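Local coordinates for protein Pcdhgb2 (Mus musculus, PDB 5SZR) that probably mediates calcium-dependent cell adhesion through its extracellular cadherin domains and may help establish and maintain specific neuronal connections in the brain, at the glycan on Asn308. Coordinates in Å, arbitrary orientation; residue numbers count along the deposited sequence, not the author numbering.

The glycan on Asn308. Residues 255, 296, 306-308. With NAG (2-acetamido-2-deoxy-beta-D-glucopyranose), chain B; FUC (alpha-L-fucopyranose), chain C.
Asn308 holds CG anti to its carbonyl carbon and beside the backbone N (chi1 -65°), which swings the amide out from the strand. Gln296 has CG anti to the backbone N and runs extended, and chi3 of -90° turns its end amide across the chain, so that OE1 faces the sugar. Ile255 and Ser306 both place their first branch, CG1 and OG, in the crowded position between N and the carbonyl carbon.

The site is an N-linked glycan at an Asn-X-Ser sequon. The side-chain nitrogen ND2 of Asn308 is bonded to the anomeric carbon C1 of NAG at 1.4 Å. C1 lies on the same side of the amide bond as OD1, and CB lies on the opposite side. This gives the extended form usual for a glycosylated asparagine.

Gln296 lies against one face of the NAG ring. Its amide oxygen OE1 points at the ring face that carries the hydrogens of C1, C3 and C5. OE1 is 3.6 Å from NAG C3. OE1 is equally near, at 3.6 Å, to NAG C5. Ile255 approaches at the ring-oxygen edge with the tip of its longer branch. Its CD1 packs 3.5 Å from NAG C6, and the same methyl lies 3.6 Å from the ring oxygen O5 of NAG. Ser306 serves the acetamido side. The NAG amide N2 gives a weak but nearly straight hydrogen bond to Ser306 OG (3.3 Å, 174° at H). Together these contacts probably limit rotation of the sugar about its linkage. The protein hides 136 of the 295 Å² of NAG.

FUC is joined through its C1 to O6 of NAG, the alpha-1,6 core fucose. It hardly touches protein and is poorly ordered.

The site lies on the side of the third cadherin domain of this four-domain fragment, a beta-sandwich. Asn308 and Ser306 belong to strand 306-316, Gln296 to strand 290-299 and Ile255 to strand 250-257, and the glycan points away from the domain.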
# COMPACT_ATOMS: atom_id res chain seq x y z
N ILE A 255 14.56 -7.69 20.55
CA ILE A 255 15.60 -8.65 20.19
C ILE A 255 16.96 -8.35 20.81
O ILE A 255 17.79 -9.26 20.90
CB ILE A 255 15.73 -8.76 18.66
CG1 ILE A 255 16.07 -7.40 18.07
CG2 ILE A 255 14.45 -9.31 18.06
CD1 ILE A 255 16.32 -7.42 16.59
N GLN A 296 11.99 -5.19 16.75
CA GLN A 296 11.86 -5.75 15.41
C GLN A 296 10.39 -5.84 15.02
O GLN A 296 9.56 -6.27 15.83
CB GLN A 296 12.51 -7.14 15.32
CG GLN A 296 12.26 -7.82 13.99
CD GLN A 296 12.92 -9.18 13.88
OE1 GLN A 296 14.06 -9.29 13.44
NE2 GLN A 296 12.20 -10.22 14.29
N SER A 306 11.24 -8.44 7.68
CA SER A 306 11.38 -7.80 8.98
C SER A 306 12.19 -6.52 8.87
O SER A 306 12.93 -6.31 7.90
CB SER A 306 12.04 -8.74 9.99
OG SER A 306 13.40 -8.92 9.67
N ALA A 307 12.04 -5.66 9.87
CA ALA A 307 12.90 -4.50 10.05
C ALA A 307 13.26 -4.36 11.52
O ALA A 307 12.56 -4.86 12.41
CB ALA A 307 12.24 -3.21 9.55
N ASN A 308 14.37 -3.67 11.76
CA ASN A 308 14.90 -3.43 13.09
C ASN A 308 14.99 -1.93 13.34
O ASN A 308 15.36 -1.17 12.44
CB ASN A 308 16.28 -4.04 13.25
CG ASN A 308 16.25 -5.53 13.17
OD1 ASN A 308 15.36 -6.18 13.72
ND2 ASN A 308 17.22 -6.11 12.47
C1 NAG B . 17.12 -7.53 12.48
C2 NAG B . 17.33 -8.32 11.20
C3 NAG B . 17.02 -9.80 11.46
C4 NAG B . 17.82 -10.31 12.66
C5 NAG B . 17.65 -9.36 13.86
C6 NAG B . 18.54 -9.69 15.03
C7 NAG B . 16.97 -6.93 9.21
C8 NAG B . 15.99 -6.50 8.16
N2 NAG B . 16.51 -7.81 10.11
O3 NAG B . 17.32 -10.57 10.30
O4 NAG B . 17.36 -11.60 13.03
O5 NAG B . 17.97 -8.02 13.47
O6 NAG B . 19.11 -10.99 14.91
O7 NAG B . 18.12 -6.52 9.24
C1 FUC C . 20.33 -11.12 15.68
C2 FUC C . 21.17 -12.08 14.84
C3 FUC C . 21.65 -11.34 13.61
C4 FUC C . 22.67 -10.29 14.06
C5 FUC C . 21.97 -9.27 14.98
C6 FUC C . 22.95 -8.41 15.77
O2 FUC C . 20.43 -13.24 14.48
O3 FUC C . 22.29 -12.23 12.69
O4 FUC C . 23.74 -10.92 14.76
O5 FUC C . 21.04 -9.87 15.98